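Kappa-carrageenase (Pseudoalteromonas carrageenovora, PDB 1DYP) hydrolyses internal beta-1,4 linkages between D-galactose 4-sulfate and 3,6-anhydro-D-galactose in kappa-carrageenan, an activity carried by the glycoside hydrolase family 16 catalytic domain described here. Local coordinates at residues Q34-Y38 / F117-S121; V133-D139 / D155-V161. The protein carries 1 engineered substitution. Residues are numbered along the deposited sequence.

Interaction 1: Q34-Y38 / F117-S121; sequences QTENY and FWMYS
In the curved beta-sandwich (jelly roll) of glycoside hydrolase family 16, a loop can be joined to a sheet through side chains and a bridging water, as 34-38 and 117-121 illustrate. Residues 34-38 form an irregular, largely extended loop between strands 31-32 and 41-43, while 117-120 belong to strand 113-120. The backbones stay far apart: the nearest CA atoms, of Thr35 and Tyr120, are 12.4 Å from each other, and only 149 Å² is buried. Along the strand, Phe117 comes first and packs on strand 98-105, out of reach of the loop. Trp118, with chi1 near 55° (p), points toward the loop; its CZ2 lies 3.2 Å from the OH of Tyr38, also p and pointing toward the strand. That hydroxyl meets the edge of the indole near its plane, and Tyr38 CZ is 4.2 Å from Trp118 CH2. The indole NE1 is bound by Ser230 OG, and the ring also lies beside the active-site Glu137 and Asp139, so the loop meets this tryptophan at the edge of the catalytic centre. Met119, a selenomethionine, returns to the inner face, packing on Tyr100. Tyr120, again p, projects its phenol to the loop. The CA-to-CB bond of Glu36 points sideways, but chi1 p and chi2 m bend its carboxylate inward, so that Tyr120 OH donates to Glu36 OE2 at 2.6 Å. Lys90 ties in both partners, through a salt bridge to Glu36 and a hydrogen bond to the phenol. A water bridges the segments, hydrogen-bonded to Thr35 OG1 at 2.7 Å and Tyr38 OH at 3.1 Å, and donating to Tyr120 OH at 2.7 Å.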
ATOM      1  N   GLN A  34       3.516  12.465   5.779  1.00  9.73           N
ATOM      2  CA  GLN A  34       2.939  13.369   4.793  1.00 10.26           C
ATOM      3  C   GLN A  34       3.849  13.341   3.578  1.00 10.61           C
ATOM      4  O   GLN A  34       4.645  14.252   3.351  1.00 10.67           O
ATOM      5  CB  GLN A  34       2.824  14.785   5.359  1.00 10.49           C
ATOM      6  CG  GLN A  34       2.030  15.729   4.469  1.00 10.98           C
ATOM      7  CD  GLN A  34       1.706  17.044   5.147  1.00 11.07           C
ATOM      8  OE1 GLN A  34       0.964  17.087   6.132  1.00 10.91           O
ATOM      9  NE2 GLN A  34       2.264  18.132   4.623  1.00 11.98           N
ATOM     10  N   THR A  35       3.724  12.266   2.807  1.00 11.07           N
ATOM     11  CA  THR A  35       4.534  12.042   1.620  1.00 11.57           C
ATOM     12  C   THR A  35       4.040  12.805   0.401  1.00 11.79           C
ATOM     13  O   THR A  35       3.107  13.605   0.486  1.00 11.85           O
ATOM     14  CB  THR A  35       4.551  10.552   1.256  1.00 11.65           C
ATOM     15  OG1 THR A  35       3.242  10.155   0.827  1.00 11.80           O
ATOM     16  CG2 THR A  35       4.955   9.719   2.467  1.00 11.97           C
ATOM     17  N   GLU A  36       4.677  12.546  -0.735  1.00 12.34           N
ATOM     18  CA  GLU A  36       4.292  13.188  -1.981  1.00 12.75           C
ATOM     19  C   GLU A  36       2.852  12.776  -2.269  1.00 12.86           C
ATOM     20  O   GLU A  36       2.441  11.666  -1.930  1.00 12.70           O
ATOM     21  CB  GLU A  36       5.226  12.749  -3.119  1.00 13.42           C
ATOM     22  CG  GLU A  36       5.015  11.337  -3.692  1.00 14.30           C
ATOM     23  CD  GLU A  36       5.437  10.195  -2.768  1.00 14.94           C
ATOM     24  OE1 GLU A  36       6.186  10.425  -1.792  1.00 15.36           O
ATOM     25  OE2 GLU A  36       5.027   9.045  -3.041  1.00 15.83           O
ATOM     26  N   ASN A  37       2.086  13.673  -2.879  1.00 12.86           N
ATOM     27  CA  ASN A  37       0.691  13.385  -3.181  1.00 13.07           C
ATOM     28  C   ASN A  37       0.466  12.723  -4.527  1.00 13.13           C
ATOM     29  O   ASN A  37       1.252  12.873  -5.459  1.00 13.54           O
ATOM     30  CB  ASN A  37      -0.146  14.664  -3.118  1.00 13.05           C
ATOM     31  CG  ASN A  37      -0.283  15.199  -1.710  1.00 13.20           C
ATOM     32  OD1 ASN A  37      -0.615  14.457  -0.784  1.00 13.32           O
ATOM     33  ND2 ASN A  37      -0.037  16.492  -1.538  1.00 13.09           N
ATOM     34  N   TYR A  38      -0.630  11.982  -4.606  1.00 13.05           N
ATOM     35  CA  TYR A  38      -1.030  11.293  -5.820  1.00 12.82           C
ATOM     36  C   TYR A  38      -2.487  10.893  -5.648  1.00 12.45           C
ATOM     37  O   TYR A  38      -3.089  11.182  -4.612  1.00 12.39           O
ATOM     38  CB  TYR A  38      -0.130  10.079  -6.073  1.00 13.28           C
ATOM     39  CG  TYR A  38       0.086   9.180  -4.879  1.00 13.95           C
ATOM     40  CD1 TYR A  38      -0.841   8.195  -4.541  1.00 14.25           C
ATOM     41  CD2 TYR A  38       1.231   9.306  -4.092  1.00 14.14           C
ATOM     42  CE1 TYR A  38      -0.628   7.354  -3.448  1.00 14.49           C
ATOM     43  CE2 TYR A  38       1.450   8.474  -2.997  1.00 14.44           C
ATOM     44  CZ  TYR A  38       0.520   7.502  -2.683  1.00 14.55           C
ATOM     45  OH  TYR A  38       0.743   6.677  -1.604  1.00 15.07           O
ATOM     46  N   PHE A 117      -1.296  -1.842   2.844  1.00  5.31           N
ATOM     47  CA  PHE A 117      -0.007  -2.123   3.450  1.00  5.43           C
ATOM     48  C   PHE A 117       0.779  -2.528   2.214  1.00  5.52           C
ATOM     49  O   PHE A 117       0.464  -3.519   1.556  1.00  5.35           O
ATOM     50  CB  PHE A 117      -0.120  -3.268   4.460  1.00  5.37           C
ATOM     51  CG  PHE A 117       1.195  -3.696   5.052  1.00  5.46           C
ATOM     52  CD1 PHE A 117       2.194  -2.767   5.337  1.00  5.45           C
ATOM     53  CD2 PHE A 117       1.422  -5.033   5.348  1.00  5.35           C
ATOM     54  CE1 PHE A 117       3.402  -3.166   5.909  1.00  5.66           C
ATOM     55  CE2 PHE A 117       2.621  -5.445   5.921  1.00  5.66           C
ATOM     56  CZ  PHE A 117       3.615  -4.510   6.202  1.00  5.49           C
ATOM     57  N   TRP A 118       1.789  -1.738   1.885  1.00  5.75           N
ATOM     58  CA  TRP A 118       2.556  -1.982   0.679  1.00  6.11           C
ATOM     59  C   TRP A 118       3.929  -1.343   0.758  1.00  6.39           C
ATOM     60  O   TRP A 118       4.302  -0.765   1.774  1.00  6.48           O
ATOM     61  CB  TRP A 118       1.783  -1.405  -0.514  1.00  6.54           C
ATOM     62  CG  TRP A 118       1.432   0.060  -0.355  1.00  6.68           C
ATOM     63  CD1 TRP A 118       0.748   0.633   0.679  1.00  6.96           C
ATOM     64  CD2 TRP A 118       1.749   1.124  -1.261  1.00  6.76           C
ATOM     65  NE1 TRP A 118       0.621   1.988   0.475  1.00  7.04           N
ATOM     66  CE2 TRP A 118       1.227   2.315  -0.709  1.00  7.01           C
ATOM     67  CE3 TRP A 118       2.420   1.186  -2.488  1.00  6.86           C
ATOM     68  CZ2 TRP A 118       1.357   3.557  -1.339  1.00  7.10           C
ATOM     69  CZ3 TRP A 118       2.549   2.424  -3.119  1.00  7.21           C
ATOM     70  CH2 TRP A 118       2.019   3.590  -2.540  1.00  7.19           C
HETATM   71  N   MSE A 119       4.686  -1.469  -0.320  1.00  6.43           N
HETATM   72  CA  MSE A 119       6.010  -0.873  -0.381  1.00  6.74           C
HETATM   73  C   MSE A 119       6.279  -0.520  -1.832  1.00  6.94           C
HETATM   74  O   MSE A 119       5.855  -1.230  -2.748  1.00  6.59           O
HETATM   75  CB  MSE A 119       7.075  -1.835   0.166  1.00  7.26           C
HETATM   76  CG  MSE A 119       7.198  -3.163  -0.567  1.00  7.43           C
HETATM   77 SE   MSE A 119       8.329  -4.416   0.387  1.00  7.59          SE
HETATM   78  CE  MSE A 119       6.952  -5.286   1.438  1.00  8.24           C
ATOM     79  N   TYR A 120       6.961   0.595  -2.046  1.00  7.09           N
ATOM     80  CA  TYR A 120       7.244   1.018  -3.401  1.00  7.56           C
ATOM     81  C   TYR A 120       8.550   1.769  -3.479  1.00  7.96           C
ATOM     82  O   TYR A 120       9.005   2.364  -2.502  1.00  7.89           O
ATOM     83  CB  TYR A 120       6.106   1.895  -3.941  1.00  7.74           C
ATOM     84  CG  TYR A 120       5.947   3.246  -3.271  1.00  8.03           C
ATOM     85  CD1 TYR A 120       5.549   3.349  -1.936  1.00  8.07           C
ATOM     86  CD2 TYR A 120       6.151   4.424  -3.989  1.00  8.20           C
ATOM     87  CE1 TYR A 120       5.350   4.594  -1.338  1.00  8.30           C
ATOM     88  CE2 TYR A 120       5.959   5.671  -3.402  1.00  8.52           C
ATOM     89  CZ  TYR A 120       5.556   5.751  -2.079  1.00  8.37           C
ATOM     90  OH  TYR A 120       5.348   6.989  -1.505  1.00  8.76           O
ATOM     91  N   SER A 121       9.144   1.731  -4.662  1.00  8.38           N
ATOM     92  CA  SER A 121      10.409   2.397  -4.908  1.00  8.93           C
ATOM     93  C   SER A 121      10.165   3.715  -5.610  1.00  9.46           C
ATOM     94  O   SER A 121       9.034   4.066  -5.945  1.00  9.22           O
ATOM     95  CB  SER A 121      11.284   1.531  -5.812  1.00  8.83           C
ATOM     96  OG  SER A 121      10.748   1.497  -7.129  1.00  8.73           O
TER
HETATM   97  O   HOH W   1       3.170   7.567   0.026  1.00 16.22           O

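Interaction 2: V133-D139 / D155-V161; sequences VQYSEID and DLHNIVV
Strands 135-139 and 156-161 run antiparallel, their axes 4.7 Å apart at closest approach and 165° between directions, as neighbours in a sheet of the family 16 beta-sandwich (jelly roll). Tyr135 with Ile159 and Glu137 with His157 are hydrogen-bonded pairs; Ser136 with Asn158 and Ile138 with Leu156 are non-hydrogen-bonded. Glu137 N gives to His157 O (2.9 Å), His157 N to Glu137 O (3.0 Å), Ile159 N to Tyr135 O (3.1 Å) and Asp139 N to Asp155 O (2.8 Å). At the far end a classic beta bulge sets Gln134 and Tyr135 both against Ile159, with Gln134 N to Ile159 O at 2.9 Å, and shifts the register by one before Val133 pairs with Val160.

On the face of Ile138 and Leu156, those two pack together, Ile138 CG1 to Leu156 CD2 at 3.8 Å, and Val133 CG2 meets Val160 CG2 at 4.1 Å. The other face carries the nucleophile Glu137, whose extended t,t side chain accepts a hydrogen bond from Tyr135 OH at OE1 (2.6 Å). Two residues on stands the active-site Asp139, a spacing that, with proton donor Glu142, gives the ExDxxE signature of this enzyme. His157, chi1 m, coordinates cadmium through NE2, and its ND1 makes a weak hydrogen bond to Asp139 OD2 at 2.7 Å.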
ATOM      1  N   VAL A 133      14.213  -2.525 -14.746  1.00 10.46           N
ATOM      2  CA  VAL A 133      13.029  -2.251 -13.944  1.00 10.13           C
ATOM      3  C   VAL A 133      13.200  -0.856 -13.357  1.00  9.88           C
ATOM      4  O   VAL A 133      14.128  -0.607 -12.584  1.00 10.16           O
ATOM      5  CB  VAL A 133      12.872  -3.277 -12.806  1.00 10.08           C
ATOM      6  CG1 VAL A 133      11.719  -2.878 -11.900  1.00  9.80           C
ATOM      7  CG2 VAL A 133      12.630  -4.666 -13.394  1.00  9.65           C
ATOM      8  N   GLN A 134      12.308   0.052 -13.736  1.00  9.46           N
ATOM      9  CA  GLN A 134      12.373   1.433 -13.272  1.00  9.19           C
ATOM     10  C   GLN A 134      11.572   1.671 -12.003  1.00  8.94           C
ATOM     11  O   GLN A 134      11.783   2.664 -11.310  1.00  8.83           O
ATOM     12  CB  GLN A 134      11.840   2.384 -14.346  1.00  9.35           C
ATOM     13  CG  GLN A 134      12.424   2.193 -15.731  1.00  9.87           C
ATOM     14  CD  GLN A 134      12.023   3.307 -16.683  1.00 10.02           C
ATOM     15  OE1 GLN A 134      10.958   3.910 -16.541  1.00 10.62           O
ATOM     16  NE2 GLN A 134      12.872   3.579 -17.668  1.00 10.17           N
ATOM     17  N   TYR A 135      10.647   0.766 -11.711  1.00  8.60           N
ATOM     18  CA  TYR A 135       9.785   0.911 -10.545  1.00  8.23           C
ATOM     19  C   TYR A 135       9.313  -0.442 -10.037  1.00  8.00           C
ATOM     20  O   TYR A 135       8.920  -1.302 -10.823  1.00  7.91           O
ATOM     21  CB  TYR A 135       8.571   1.766 -10.924  1.00  7.95           C
ATOM     22  CG  TYR A 135       7.518   1.898  -9.845  1.00  8.02           C
ATOM     23  CD1 TYR A 135       7.756   2.662  -8.703  1.00  7.88           C
ATOM     24  CD2 TYR A 135       6.280   1.267  -9.973  1.00  7.75           C
ATOM     25  CE1 TYR A 135       6.784   2.796  -7.712  1.00  7.87           C
ATOM     26  CE2 TYR A 135       5.300   1.394  -8.985  1.00  7.57           C
ATOM     27  CZ  TYR A 135       5.561   2.160  -7.859  1.00  7.58           C
ATOM     28  OH  TYR A 135       4.605   2.297  -6.879  1.00  7.66           O
ATOM     29  N   SER A 136       9.359  -0.623  -8.720  1.00  7.72           N
ATOM     30  CA  SER A 136       8.915  -1.862  -8.087  1.00  7.58           C
ATOM     31  C   SER A 136       7.944  -1.535  -6.959  1.00  7.39           C
ATOM     32  O   SER A 136       8.210  -0.663  -6.133  1.00  7.67           O
ATOM     33  CB  SER A 136      10.098  -2.634  -7.497  1.00  7.71           C
ATOM     34  OG  SER A 136      11.025  -3.026  -8.492  1.00  7.99           O
ATOM     35  N   GLU A 137       6.822  -2.245  -6.925  1.00  6.95           N
ATOM     36  CA  GLU A 137       5.821  -2.042  -5.888  1.00  6.67           C
ATOM     37  C   GLU A 137       5.228  -3.376  -5.474  1.00  6.57           C
ATOM     38  O   GLU A 137       4.741  -4.132  -6.314  1.00  6.48           O
ATOM     39  CB  GLU A 137       4.692  -1.139  -6.394  1.00  6.56           C
ATOM     40  CG  GLU A 137       3.575  -0.905  -5.377  1.00  7.08           C
ATOM     41  CD  GLU A 137       2.383  -0.178  -5.974  1.00  7.08           C
ATOM     42  OE1 GLU A 137       2.584   0.614  -6.918  1.00  7.20           O
ATOM     43  OE2 GLU A 137       1.246  -0.384  -5.495  1.00  7.31           O
ATOM     44  N   ILE A 138       5.294  -3.673  -4.182  1.00  6.52           N
ATOM     45  CA  ILE A 138       4.714  -4.903  -3.662  1.00  6.38           C
ATOM     46  C   ILE A 138       3.590  -4.496  -2.723  1.00  6.33           C
ATOM     47  O   ILE A 138       3.809  -3.779  -1.748  1.00  6.47           O
ATOM     48  CB  ILE A 138       5.733  -5.754  -2.875  1.00  6.43           C
ATOM     49  CG1 ILE A 138       6.853  -6.227  -3.806  1.00  6.65           C
ATOM     50  CG2 ILE A 138       5.019  -6.965  -2.264  1.00  6.51           C
ATOM     51  CD1 ILE A 138       7.913  -7.091  -3.128  1.00  6.89           C
ATOM     52  N   ASP A 139       2.379  -4.938  -3.033  1.00  6.41           N
ATOM     53  CA  ASP A 139       1.231  -4.607  -2.204  1.00  6.76           C
ATOM     54  C   ASP A 139       0.931  -5.803  -1.315  1.00  6.57           C
ATOM     55  O   ASP A 139       0.428  -6.823  -1.785  1.00  6.89           O
ATOM     56  CB  ASP A 139       0.049  -4.275  -3.106  1.00  7.11           C
ATOM     57  CG  ASP A 139       0.397  -3.206  -4.113  1.00  7.69           C
ATOM     58  OD1 ASP A 139       0.656  -2.061  -3.686  1.00  7.47           O
ATOM     59  OD2 ASP A 139       0.441  -3.515  -5.322  1.00  8.93           O
ATOM     60  N   ASP A 155      -1.450  -7.593  -4.598  1.00  6.48           N
ATOM     61  CA  ASP A 155      -0.868  -7.359  -5.911  1.00  6.57           C
ATOM     62  C   ASP A 155       0.568  -6.846  -6.031  1.00  6.46           C
ATOM     63  O   ASP A 155       1.282  -6.618  -5.042  1.00  6.57           O
ATOM     64  CB  ASP A 155      -1.771  -6.388  -6.668  1.00  6.51           C
ATOM     65  CG  ASP A 155      -3.182  -6.898  -6.807  1.00  6.65           C
ATOM     66  OD1 ASP A 155      -3.350  -8.135  -6.833  1.00  6.33           O
ATOM     67  OD2 ASP A 155      -4.117  -6.078  -6.896  1.00  6.38           O
ATOM     68  N   LEU A 156       0.966  -6.648  -7.284  1.00  6.74           N
ATOM     69  CA  LEU A 156       2.283  -6.145  -7.655  1.00  6.82           C
ATOM     70  C   LEU A 156       2.126  -5.139  -8.791  1.00  7.13           C
ATOM     71  O   LEU A 156       1.266  -5.295  -9.657  1.00  7.22           O
ATOM     72  CB  LEU A 156       3.168  -7.288  -8.148  1.00  6.86           C
ATOM     73  CG  LEU A 156       3.492  -8.432  -7.191  1.00  6.81           C
ATOM     74  CD1 LEU A 156       4.221  -9.523  -7.959  1.00  6.73           C
ATOM     75  CD2 LEU A 156       4.345  -7.923  -6.035  1.00  7.08           C
ATOM     76  N   HIS A 157       2.960  -4.104  -8.771  1.00  7.15           N
ATOM     77  CA  HIS A 157       2.968  -3.084  -9.814  1.00  7.50           C
ATOM     78  C   HIS A 157       4.430  -2.862 -10.169  1.00  7.47           C
ATOM     79  O   HIS A 157       5.304  -2.994  -9.315  1.00  7.56           O
ATOM     80  CB  HIS A 157       2.387  -1.758  -9.320  1.00  7.78           C
ATOM     81  CG  HIS A 157       0.933  -1.814  -8.976  1.00  8.29           C
ATOM     82  ND1 HIS A 157       0.453  -2.462  -7.858  1.00  8.43           N
ATOM     83  CD2 HIS A 157      -0.147  -1.275  -9.590  1.00  8.41           C
ATOM     84  CE1 HIS A 157      -0.859  -2.317  -7.796  1.00  8.64           C
ATOM     85  NE2 HIS A 157      -1.248  -1.600  -8.836  1.00  8.77           N
ATOM     86  N   ASN A 158       4.701  -2.523 -11.422  1.00  7.73           N
ATOM     87  CA  ASN A 158       6.075  -2.283 -11.836  1.00  8.20           C
ATOM     88  C   ASN A 158       6.156  -1.652 -13.209  1.00  8.58           C
ATOM     89  O   ASN A 158       5.181  -1.627 -13.957  1.00  8.67           O
ATOM     90  CB  ASN A 158       6.868  -3.595 -11.872  1.00  8.17           C
ATOM     91  CG  ASN A 158       6.325  -4.579 -12.897  1.00  7.95           C
ATOM     92  OD1 ASN A 158       5.290  -5.198 -12.684  1.00  7.45           O
ATOM     93  ND2 ASN A 158       7.025  -4.717 -14.024  1.00  7.81           N
ATOM     94  N   ILE A 159       7.339  -1.132 -13.513  1.00  9.16           N
ATOM     95  CA  ILE A 159       7.633  -0.558 -14.814  1.00  9.69           C
ATOM     96  C   ILE A 159       8.886  -1.291 -15.267  1.00  9.92           C
ATOM     97  O   ILE A 159       9.914  -1.254 -14.587  1.00  9.79           O
ATOM     98  CB  ILE A 159       7.957   0.943 -14.752  1.00  9.72           C
ATOM     99  CG1 ILE A 159       6.717   1.736 -14.341  1.00  9.92           C
ATOM    100  CG2 ILE A 159       8.454   1.411 -16.125  1.00  9.80           C
ATOM    101  CD1 ILE A 159       6.980   3.219 -14.158  1.00 10.37           C
ATOM    102  N   VAL A 160       8.797  -1.972 -16.401  1.00 10.46           N
ATOM    103  CA  VAL A 160       9.938  -2.703 -16.925  1.00 10.75           C
ATOM    104  C   VAL A 160      10.098  -2.385 -18.404  1.00 11.19           C
ATOM    105  O   VAL A 160       9.116  -2.191 -19.118  1.00 11.06           O
ATOM    106  CB  VAL A 160       9.771  -4.234 -16.727  1.00 10.79           C
ATOM    107  CG1 VAL A 160       8.546  -4.734 -17.478  1.00 10.47           C
ATOM    108  CG2 VAL A 160      11.022  -4.964 -17.193  1.00 10.59           C
ATOM    109  N   VAL A 161      11.343  -2.315 -18.857  1.00 11.75           N
ATOM    110  CA  VAL A 161      11.618  -2.013 -20.253  1.00 12.44           C
ATOM    111  C   VAL A 161      11.355  -3.223 -21.147  1.00 13.01           C
ATOM    112  O   VAL A 161      11.990  -4.267 -21.000  1.00 12.87           O
ATOM    113  CB  VAL A 161      13.082  -1.551 -20.435  1.00 12.27           C
ATOM    114  CG1 VAL A 161      13.378  -1.311 -21.908  1.00 12.34           C
ATOM    115  CG2 VAL A 161      13.325  -0.280 -19.637  1.00 12.45           C
TER

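Overall arrangement
The two contacts, with centres 13 Å apart, are joined side by side in one sheet, where strand 113-120 of interaction 1 pairs with strand 133-139 of interaction 2. Probable hydrogen bonds link them, Met119 N to Ile138 O at 2.9 Å and Ser121 N to Ser136 O at 3.0 Å, while Tyr120 CB packs 3.3 Å from Tyr135 OH. They meet at the catalytic centre through Trp118, whose side chain lies about 3 Å from that of Asp139 and about 4 Å from that of Glu137 (nearest atoms). The Trp118 side chain is also about 8 Å from a bound cadmium ion, and in interaction 2 His157 is itself a cadmium ligand.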